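Local coordinates for protein colicin-B (Escherichia coli, PDB 1RH1) that forms channels that depolarise the cytoplasmic membrane of Escherichia coli and closely related bacteria, dissipating their cellular energy, at residues R119-V123 / N253-Y259; I139-Q145 / Y282-I288; K168-T172 / I184-M190. All coordinates share one frame; numbering follows the deposited sequence.

Contact 1 (R119-V123 / N253-Y259)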
loop_
_atom_site.group_PDB
_atom_site.type_symbol
_atom_site.label_atom_id
_atom_site.label_comp_id
_atom_site.label_asym_id
_atom_site.label_seq_id
_atom_site.Cartn_x
_atom_site.Cartn_y
_atom_site.Cartn_z
ATOM N N ARG A 119 -2.623 1.652 -6.156
ATOM C CA ARG A 119 -3.323 2.610 -5.358
ATOM C C ARG A 119 -4.429 3.192 -6.194
ATOM O O ARG A 119 -4.206 3.499 -7.371
ATOM C CB ARG A 119 -2.388 3.708 -4.927
ATOM C CG ARG A 119 -1.764 3.359 -3.593
ATOM C CD ARG A 119 -1.080 4.547 -2.924
ATOM N NE ARG A 119 -1.999 5.664 -2.865
ATOM C CZ ARG A 119 -2.822 5.897 -1.851
ATOM N NH1 ARG A 119 -2.879 5.132 -0.758
ATOM N NH2 ARG A 119 -3.661 6.900 -2.014
ATOM N N PRO A 120 -5.624 3.391 -5.608
ATOM C CA PRO A 120 -6.823 3.752 -6.326
ATOM C C PRO A 120 -6.666 5.095 -7.032
ATOM O O PRO A 120 -5.662 5.780 -6.834
ATOM C CB PRO A 120 -7.861 3.707 -5.254
ATOM C CG PRO A 120 -7.148 4.273 -4.087
ATOM C CD PRO A 120 -5.847 3.539 -4.183
ATOM N N ALA A 121 -7.580 5.448 -7.927
ATOM C CA ALA A 121 -7.518 6.712 -8.631
ATOM C C ALA A 121 -8.767 7.489 -8.246
ATOM O O ALA A 121 -9.810 6.892 -7.956
ATOM C CB ALA A 121 -7.510 6.479 -10.116
ATOM N N ALA A 122 -8.710 8.821 -8.246
ATOM C CA ALA A 122 -9.837 9.585 -7.777
ATOM C C ALA A 122 -10.153 10.776 -8.626
ATOM O O ALA A 122 -9.256 11.371 -9.205
ATOM C CB ALA A 122 -9.568 10.082 -6.376
ATOM N N VAL A 123 -11.440 11.098 -8.715
ATOM C CA VAL A 123 -11.896 12.316 -9.338
ATOM C C VAL A 123 -12.989 12.971 -8.471
ATOM O O VAL A 123 -13.999 12.355 -8.160
ATOM C CB VAL A 123 -12.432 12.004 -10.758
ATOM C CG1 VAL A 123 -12.837 13.326 -11.406
ATOM C CG2 VAL A 123 -11.371 11.384 -11.677
ATOM N N ASN A 253 -10.808 16.627 -12.374
ATOM C CA ASN A 253 -9.518 16.038 -12.691
ATOM C C ASN A 253 -8.960 14.748 -12.107
ATOM O O ASN A 253 -8.930 14.503 -10.912
ATOM C CB ASN A 253 -8.515 17.162 -12.487
ATOM C CG ASN A 253 -8.852 18.484 -13.194
ATOM O OD1 ASN A 253 -9.778 18.603 -13.998
ATOM N ND2 ASN A 253 -8.115 19.556 -12.903
ATOM N N TYR A 254 -8.436 13.898 -12.963
ATOM C CA TYR A 254 -7.872 12.621 -12.583
ATOM C C TYR A 254 -6.603 12.723 -11.738
ATOM O O TYR A 254 -5.468 12.982 -12.165
ATOM C CB TYR A 254 -7.631 11.862 -13.876
ATOM C CG TYR A 254 -7.202 10.409 -13.772
ATOM C CD1 TYR A 254 -8.069 9.434 -13.292
ATOM C CD2 TYR A 254 -5.946 10.064 -14.212
ATOM C CE1 TYR A 254 -7.664 8.106 -13.264
ATOM C CE2 TYR A 254 -5.535 8.741 -14.185
ATOM C CZ TYR A 254 -6.394 7.767 -13.713
ATOM O OH TYR A 254 -5.979 6.448 -13.715
ATOM N N VAL A 255 -6.843 12.516 -10.458
ATOM C CA VAL A 255 -5.765 12.563 -9.490
ATOM C C VAL A 255 -5.554 11.230 -8.778
ATOM O O VAL A 255 -6.268 10.257 -8.994
ATOM C CB VAL A 255 -6.046 13.678 -8.431
ATOM C CG1 VAL A 255 -6.059 15.013 -9.140
ATOM C CG2 VAL A 255 -7.360 13.449 -7.689
ATOM N N GLU A 256 -4.537 11.183 -7.929
ATOM C CA GLU A 256 -4.303 10.048 -7.073
ATOM C C GLU A 256 -5.180 10.208 -5.847
ATOM O O GLU A 256 -5.393 11.330 -5.372
ATOM C CB GLU A 256 -2.856 10.021 -6.664
ATOM C CG GLU A 256 -2.555 8.918 -5.671
ATOM C CD GLU A 256 -1.107 8.790 -5.254
ATOM O OE1 GLU A 256 -0.800 7.776 -4.648
ATOM O OE2 GLU A 256 -0.283 9.668 -5.502
ATOM N N ALA A 257 -5.663 9.079 -5.318
ATOM C CA ALA A 257 -6.499 9.088 -4.127
ATOM C C ALA A 257 -5.706 9.369 -2.862
ATOM O O ALA A 257 -4.470 9.310 -2.883
ATOM C CB ALA A 257 -7.196 7.752 -3.943
ATOM N N GLY A 258 -6.442 9.671 -1.775
ATOM C CA GLY A 258 -5.850 9.991 -0.499
ATOM C C GLY A 258 -5.124 8.834 0.158
ATOM O O GLY A 258 -5.272 7.674 -0.194
ATOM N N TYR A 259 -4.303 9.174 1.141
ATOM C CA TYR A 259 -3.571 8.207 1.927
ATOM C C TYR A 259 -4.116 7.998 3.342
ATOM O O TYR A 259 -3.734 7.011 3.983
ATOM C CB TYR A 259 -2.131 8.631 2.015
ATOM C CG TYR A 259 -1.376 8.486 0.721
ATOM C CD1 TYR A 259 -0.488 7.419 0.585
ATOM C CD2 TYR A 259 -1.519 9.436 -0.295
ATOM C CE1 TYR A 259 0.282 7.301 -0.565
ATOM C CE2 TYR A 259 -0.751 9.323 -1.459
ATOM C CZ TYR A 259 0.151 8.256 -1.573
ATOM O OH TYR A 259 0.987 8.188 -2.664
#

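Contact 2 (I139-Q145 / Y282-I288)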
loop_
_atom_site.group_PDB
_atom_site.type_symbol
_atom_site.label_atom_id
_atom_site.label_comp_id
_atom_site.label_asym_id
_atom_site.label_seq_id
_atom_site.Cartn_x
_atom_site.Cartn_y
_atom_site.Cartn_z
ATOM N N ILE A 139 -23.317 16.547 12.427
ATOM C CA ILE A 139 -23.725 16.577 11.039
ATOM C C ILE A 139 -22.947 15.447 10.374
ATOM O O ILE A 139 -21.902 15.007 10.874
ATOM C CB ILE A 139 -23.354 17.956 10.425
ATOM C CG1 ILE A 139 -24.133 19.063 11.106
ATOM C CG2 ILE A 139 -23.696 18.010 8.947
ATOM C CD1 ILE A 139 -23.295 19.772 12.181
ATOM N N ARG A 140 -23.493 14.951 9.253
ATOM C CA ARG A 140 -22.854 13.949 8.407
ATOM C C ARG A 140 -23.319 14.039 6.942
ATOM O O ARG A 140 -24.502 14.091 6.643
ATOM C CB ARG A 140 -23.146 12.607 9.026
ATOM C CG ARG A 140 -21.892 11.843 8.799
ATOM C CD ARG A 140 -21.144 11.307 9.997
ATOM N NE ARG A 140 -20.677 12.335 10.890
ATOM C CZ ARG A 140 -19.809 12.039 11.857
ATOM N NH1 ARG A 140 -19.345 10.798 12.018
ATOM N NH2 ARG A 140 -19.436 12.981 12.713
ATOM N N LEU A 141 -22.429 14.181 5.963
ATOM C CA LEU A 141 -22.791 14.241 4.549
ATOM C C LEU A 141 -22.970 12.846 4.001
ATOM O O LEU A 141 -22.038 12.047 4.010
ATOM C CB LEU A 141 -21.710 14.916 3.747
ATOM C CG LEU A 141 -21.438 16.356 4.075
ATOM C CD1 LEU A 141 -20.219 16.780 3.355
ATOM C CD2 LEU A 141 -22.578 17.241 3.626
ATOM N N MET A 142 -24.157 12.510 3.533
ATOM C CA MET A 142 -24.376 11.180 3.038
ATOM C C MET A 142 -24.637 11.218 1.552
ATOM O O MET A 142 -25.285 12.122 1.033
ATOM C CB MET A 142 -25.552 10.549 3.776
ATOM C CG MET A 142 -25.258 10.244 5.233
ATOM S SD MET A 142 -26.591 9.491 6.185
ATOM C CE MET A 142 -25.640 9.287 7.643
ATOM N N VAL A 143 -24.086 10.213 0.867
ATOM C CA VAL A 143 -24.221 10.030 -0.579
ATOM C C VAL A 143 -24.678 8.613 -0.801
ATOM O O VAL A 143 -24.253 7.674 -0.134
ATOM C CB VAL A 143 -22.927 10.132 -1.406
ATOM C CG1 VAL A 143 -23.281 10.839 -2.697
ATOM C CG2 VAL A 143 -21.813 10.858 -0.664
ATOM N N THR A 144 -25.516 8.451 -1.802
ATOM C CA THR A 144 -26.113 7.167 -2.070
ATOM C C THR A 144 -25.873 6.727 -3.491
ATOM O O THR A 144 -25.678 7.545 -4.389
ATOM C CB THR A 144 -27.580 7.397 -1.647
ATOM O OG1 THR A 144 -27.554 6.773 -0.372
ATOM C CG2 THR A 144 -28.711 6.864 -2.496
ATOM N N GLN A 145 -25.804 5.409 -3.667
ATOM C CA GLN A 145 -25.680 4.772 -4.972
ATOM C C GLN A 145 -26.390 3.423 -5.036
ATOM O O GLN A 145 -26.275 2.606 -4.121
ATOM C CB GLN A 145 -24.252 4.480 -5.337
ATOM C CG GLN A 145 -23.304 5.596 -5.654
ATOM C CD GLN A 145 -23.448 6.136 -7.052
ATOM O OE1 GLN A 145 -24.359 6.900 -7.332
ATOM N NE2 GLN A 145 -22.540 5.768 -7.947
ATOM N N TYR A 282 -25.934 1.339 -1.463
ATOM C CA TYR A 282 -24.591 1.715 -1.081
ATOM C C TYR A 282 -24.767 3.098 -0.524
ATOM O O TYR A 282 -25.394 3.953 -1.139
ATOM C CB TYR A 282 -23.645 1.789 -2.267
ATOM C CG TYR A 282 -22.257 2.411 -2.015
ATOM C CD1 TYR A 282 -22.031 3.752 -2.317
ATOM C CD2 TYR A 282 -21.209 1.653 -1.490
ATOM C CE1 TYR A 282 -20.788 4.334 -2.098
ATOM C CE2 TYR A 282 -19.955 2.226 -1.265
ATOM C CZ TYR A 282 -19.765 3.564 -1.570
ATOM O OH TYR A 282 -18.550 4.155 -1.319
ATOM N N ILE A 283 -24.175 3.320 0.639
ATOM C CA ILE A 283 -24.274 4.608 1.264
ATOM C C ILE A 283 -22.965 5.034 1.887
ATOM O O ILE A 283 -22.227 4.252 2.474
ATOM C CB ILE A 283 -25.480 4.461 2.227
ATOM C CG1 ILE A 283 -25.734 5.771 2.908
ATOM C CG2 ILE A 283 -25.251 3.370 3.236
ATOM C CD1 ILE A 283 -27.174 5.742 3.456
ATOM N N SER A 284 -22.651 6.299 1.640
ATOM C CA SER A 284 -21.418 6.909 2.117
ATOM C C SER A 284 -21.658 8.030 3.117
ATOM O O SER A 284 -22.408 8.962 2.826
ATOM C CB SER A 284 -20.636 7.480 0.963
ATOM O OG SER A 284 -19.361 7.850 1.470
ATOM N N ALA A 285 -20.992 7.988 4.277
ATOM C CA ALA A 285 -21.226 8.959 5.335
ATOM C C ALA A 285 -19.959 9.638 5.828
ATOM O O ALA A 285 -19.209 9.099 6.649
ATOM C CB ALA A 285 -21.893 8.264 6.509
ATOM N N VAL A 286 -19.771 10.872 5.361
ATOM C CA VAL A 286 -18.586 11.674 5.635
ATOM C C VAL A 286 -18.743 12.775 6.674
ATOM O O VAL A 286 -19.778 13.405 6.809
ATOM C CB VAL A 286 -18.125 12.245 4.266
ATOM C CG1 VAL A 286 -17.017 13.279 4.359
ATOM C CG2 VAL A 286 -17.587 11.069 3.476
ATOM N N GLU A 287 -17.653 13.055 7.368
ATOM C CA GLU A 287 -17.527 14.111 8.354
ATOM C C GLU A 287 -16.831 15.366 7.805
ATOM O O GLU A 287 -15.637 15.332 7.481
ATOM C CB GLU A 287 -16.760 13.529 9.503
ATOM C CG GLU A 287 -16.530 14.459 10.668
ATOM C CD GLU A 287 -15.689 13.798 11.738
ATOM O OE1 GLU A 287 -16.137 13.762 12.883
ATOM O OE2 GLU A 287 -14.597 13.315 11.419
ATOM N N ILE A 288 -17.566 16.486 7.682
ATOM C CA ILE A 288 -17.070 17.787 7.219
ATOM C C ILE A 288 -16.044 18.235 8.276
ATOM O O ILE A 288 -16.429 18.480 9.421
ATOM C CB ILE A 288 -18.204 18.892 7.127
ATOM C CG1 ILE A 288 -19.591 18.304 7.334
ATOM C CG2 ILE A 288 -18.196 19.553 5.772
ATOM C CD1 ILE A 288 -19.929 17.986 8.836
#

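Contact 3 (K168-T172 / I184-M190)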
loop_
_atom_site.group_PDB
_atom_site.type_symbol
_atom_site.label_atom_id
_atom_site.label_comp_id
_atom_site.label_asym_id
_atom_site.label_seq_id
_atom_site.Cartn_x
_atom_site.Cartn_y
_atom_site.Cartn_z
ATOM N N LYS A 168 -16.329 -1.945 -7.411
ATOM C CA LYS A 168 -15.526 -1.332 -8.472
ATOM C C LYS A 168 -15.306 0.169 -8.408
ATOM O O LYS A 168 -14.387 0.699 -9.031
ATOM C CB LYS A 168 -16.091 -1.596 -9.867
ATOM C CG LYS A 168 -17.531 -1.293 -10.105
ATOM C CD LYS A 168 -17.871 -1.518 -11.554
ATOM C CE LYS A 168 -19.388 -1.463 -11.602
ATOM N NZ LYS A 168 -19.835 -1.378 -12.971
ATOM N N TYR A 169 -16.191 0.840 -7.679
ATOM C CA TYR A 169 -16.220 2.265 -7.465
ATOM C C TYR A 169 -16.590 2.422 -6.019
ATOM O O TYR A 169 -17.257 1.575 -5.429
ATOM C CB TYR A 169 -17.292 2.958 -8.336
ATOM C CG TYR A 169 -16.831 3.030 -9.783
ATOM C CD1 TYR A 169 -17.471 2.301 -10.773
ATOM C CD2 TYR A 169 -15.688 3.765 -10.113
ATOM C CE1 TYR A 169 -16.956 2.298 -12.082
ATOM C CE2 TYR A 169 -15.167 3.767 -11.411
ATOM C CZ TYR A 169 -15.801 3.026 -12.400
ATOM O OH TYR A 169 -15.258 2.986 -13.677
ATOM N N ARG A 170 -16.092 3.501 -5.434
ATOM C CA ARG A 170 -16.413 3.891 -4.084
ATOM C C ARG A 170 -16.564 5.387 -4.023
ATOM O O ARG A 170 -15.969 6.137 -4.789
ATOM C CB ARG A 170 -15.327 3.477 -3.130
ATOM C CG ARG A 170 -15.435 2.009 -2.758
ATOM C CD ARG A 170 -14.415 1.581 -1.708
ATOM N NE ARG A 170 -14.657 2.234 -0.436
ATOM C CZ ARG A 170 -13.701 2.790 0.312
ATOM N NH1 ARG A 170 -14.058 3.356 1.443
ATOM N NH2 ARG A 170 -12.408 2.811 -0.013
ATOM N N LEU A 171 -17.420 5.842 -3.130
ATOM C CA LEU A 171 -17.607 7.255 -2.902
ATOM C C LEU A 171 -17.085 7.615 -1.511
ATOM O O LEU A 171 -17.644 7.217 -0.497
ATOM C CB LEU A 171 -19.090 7.524 -3.072
ATOM C CG LEU A 171 -19.609 8.021 -4.393
ATOM C CD1 LEU A 171 -19.117 7.209 -5.548
ATOM C CD2 LEU A 171 -21.088 7.975 -4.316
ATOM N N THR A 172 -15.955 8.308 -1.415
ATOM C CA THR A 172 -15.346 8.746 -0.153
ATOM C C THR A 172 -14.776 10.147 -0.283
ATOM O O THR A 172 -15.190 10.868 -1.189
ATOM C CB THR A 172 -14.181 7.851 0.311
ATOM O OG1 THR A 172 -13.285 7.696 -0.779
ATOM C CG2 THR A 172 -14.667 6.520 0.817
ATOM N N ILE A 184 -14.880 10.145 -6.272
ATOM C CA ILE A 184 -15.173 8.764 -6.614
ATOM C C ILE A 184 -13.870 8.038 -6.849
ATOM O O ILE A 184 -13.116 8.365 -7.754
ATOM C CB ILE A 184 -16.076 8.693 -7.869
ATOM C CG1 ILE A 184 -16.232 7.243 -8.250
ATOM C CG2 ILE A 184 -15.525 9.522 -9.009
ATOM C CD1 ILE A 184 -17.056 7.070 -9.513
ATOM N N ILE A 185 -13.551 7.056 -6.030
ATOM C CA ILE A 185 -12.329 6.332 -6.258
ATOM C C ILE A 185 -12.573 5.044 -6.998
ATOM O O ILE A 185 -13.677 4.536 -7.097
ATOM C CB ILE A 185 -11.622 6.071 -4.920
ATOM C CG1 ILE A 185 -12.488 5.468 -3.854
ATOM C CG2 ILE A 185 -11.170 7.419 -4.439
ATOM C CD1 ILE A 185 -11.774 5.193 -2.518
ATOM N N GLY A 186 -11.527 4.513 -7.583
ATOM C CA GLY A 186 -11.609 3.274 -8.326
ATOM C C GLY A 186 -10.254 2.887 -8.868
ATOM O O GLY A 186 -9.259 3.524 -8.542
ATOM N N GLY A 187 -10.194 1.822 -9.661
ATOM C CA GLY A 187 -8.944 1.485 -10.316
ATOM C C GLY A 187 -8.205 0.272 -9.796
ATOM O O GLY A 187 -7.579 -0.415 -10.596
ATOM N N ILE A 188 -8.155 0.047 -8.479
ATOM C CA ILE A 188 -7.580 -1.173 -7.922
ATOM C C ILE A 188 -8.720 -2.022 -7.350
ATOM O O ILE A 188 -9.881 -1.604 -7.249
ATOM C CB ILE A 188 -6.532 -0.894 -6.782
ATOM C CG1 ILE A 188 -7.106 -0.187 -5.563
ATOM C CG2 ILE A 188 -5.425 -0.072 -7.407
ATOM C CD1 ILE A 188 -6.063 0.121 -4.476
ATOM N N PRO A 189 -8.460 -3.278 -7.026
ATOM C CA PRO A 189 -9.385 -4.121 -6.302
ATOM C C PRO A 189 -9.815 -3.614 -4.926
ATOM O O PRO A 189 -9.135 -3.776 -3.913
ATOM C CB PRO A 189 -8.636 -5.439 -6.316
ATOM C CG PRO A 189 -8.111 -5.486 -7.709
ATOM C CD PRO A 189 -7.476 -4.118 -7.698
ATOM N N MET A 190 -10.963 -2.970 -4.867
ATOM C CA MET A 190 -11.435 -2.483 -3.587
ATOM C C MET A 190 -12.533 -3.393 -3.090
ATOM O O MET A 190 -13.081 -4.208 -3.838
ATOM C CB MET A 190 -11.951 -1.046 -3.741
ATOM C CG MET A 190 -10.861 -0.087 -4.194
ATOM S SD MET A 190 -11.397 1.602 -4.447
ATOM C CE MET A 190 -12.463 1.229 -5.786
HETATM O O HOH W 1 -12.122 -0.708 -9.581
#

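Contact 1 (R119-V123 / N253-Y259)
The guanidinium of Arg119 lies flat on the ring of Tyr259, the two planes only 4° apart. Its CZ sits over the middle of the ring, 3.6 Å from the centroid, so the stack is also a cation-pi contact. Three oxygens of the second segment line the edge of the same group. NH2 takes the carbonyl of Gly258 almost straight, with NH2 to O at 2.6 Å; that oxygen is in the guanidinium plane, although the donor stands above the plane of the carbonyl. The bond from Arg119 NH2 to Ala257 O is bent and weak. On the NE side, Glu256 closes a salt bridge through OE1, 3.0 Å from NE, met on the anti side of the carboxylate. A bend at chi3 (52°) turns the head of Arg119 across the extended chain of Glu256.

The other aromatic ring, that of Tyr254, meets Val123 CG2 at its edge and Ala121 CB obliquely, with CE1 to CB at 3.5 Å. Its hydroxyl bonds to the carbonyl of Gly113, and Leu106 and Leu110 of helix 99-110 pack on the side chain.

Between these ends the backbones run antiparallel. Ala122 and Val255 form a hydrogen-bonded pair, Ala122 N to Val255 O 2.9 Å and Val255 N to Ala122 O 3.0 Å. Just past the strand, Ala257 CB presses on Pro120 CG at 3.5 Å.

Helix 291-340 adds Phe308 against Arg119, and Thr18 of the TonB box touches the same arginine. A buried positive charge is thus met by a carboxylate, backbone carbonyls and an aromatic face. That should stabilise the cation and lock the chain after strand 253-256 onto the residues leading into strand 121-123, beside the TonB box.

Contact 2 (I139-Q145 / Y282-I288)
Arg140 lies alongside Glu287, pointing the same way. Twists at chi2 (121°) and chi3 (-62°) bring its NE round to the carbonyl of the preceding residue, NE to Ile139 O 2.9 Å, which holds the guanidinium in place. Glu287 CB then lies over the centre of the guanidinium's face. The chain of Glu287 is extended beyond CG and carries OE1 to a long salt bridge, 3.4 Å from Arg140 NH2, while OE2 bonds to Ser24 of the TonB box.

Next to this pair, Ile288 crosses Ile139 at about a right angle, its CD1 3.8 Å from Ile139 CG2; its CG2 branch reaches toward Leu141 CD1.

Along the strands the side chains divide between two faces. Met142 stretches out straight, chi2 and chi3 both anti, and lays CE against Ala285 CB at 4.0 Å; Thr144 and Ile283 share this face. The other carries Leu141 with Val286, Val143 with Ser284 and Gln145 with Tyr282. Here Val143 CG2 touches Ser284 CB at 3.9 Å, and the Tyr282 ring lies obliquely to the start of Gln145, CD1 to CB 3.8 Å. Tyr282 sets CG anti to the backbone N (chi1 170°), and its hydroxyl bonds to Asp267 on the neighbouring strand and to the backbone N of Leu171; Ser284 OG bonds to the Leu171 carbonyl.

Paired N-H and C=O groups at Leu141-Val286, Val143-Ser284 and Gln145-Tyr282 make a regular antiparallel ladder. Strand 70-73 borders it on the 139-146 side and strand 266-271 on the 281-286 side: two interior strands of the large mixed sheet.

Contact 3 (K168-T172 / I184-M190)
A water joins Lys168 to the corner at Gly187: it donates to Lys168 O at 2.7 Å and accepts from Gly187 N at 3.2 Å, with a weak further bond to Ile188 O. It links the two segments beside the corner, which Gly187 turns with a phi of 108°.

The ladder proper centres on Arg170 and Ile185, a hydrogen-bonded antiparallel pair with Arg170 N to Ile185 O at 3.1 Å and the return bond, Ile185 N to Arg170 O, at 2.9 Å. The Tyr169 CA-H also leans on Ile185 O.

The two side chains of this pair lie side by side. In Ile185, CG1 stands between the backbone N and carbonyl carbon (chi1 50°), bringing it 3.5 Å from Arg170 CB. From there CD1 passes close to Arg170 NH2 and lies 3.4 Å from Thr172 OG1. Farther out, Met190 lays SD across Arg170 CD, and the bend at chi3 turns CE back toward Lys168 O.

On the opposite face, Ile184 spreads between two neighbours. Its CD1 meets Tyr169 CD2 obliquely at 3.6 Å, and its CG1 packs on Leu171 CD1 at 4.0 Å. Leu106 of helix 99-110 covers the tyrosine.

With its aliphatic stem packed on Ile185 and Met190, Arg170 delivers its head to two carboxylates, Asp267 through NE and Asp17 of the TonB box through NH2. Two carboxylates round one guanidinium should balance its charge and fix its orientation, tying the hairpin to the TonB box.

Contacts 1 and 3 share an antiparallel sheet, in which strand 121-128 lies between 252-256 and 179-186; their centres are 9 Å apart. Probable hydrogen bonds join it to the hairpin, from Ala121 N to Gly186 O (2.6 Å) and from Ile184 N to Val123 O (3.0 Å). Past its corner, contact 3 runs on into strand 189-201 of the mixed sheet, to which contact 2 also belongs, its centre 15 Å from that of contact 3. The two meet at Leu171, whose N and O lie 2.7 Å from Tyr282 OH and Ser284 OG respectively. Nearest atoms of contacts 1 and 2 are about 11 Å apart. All three have residues bound to or packed against the TonB box.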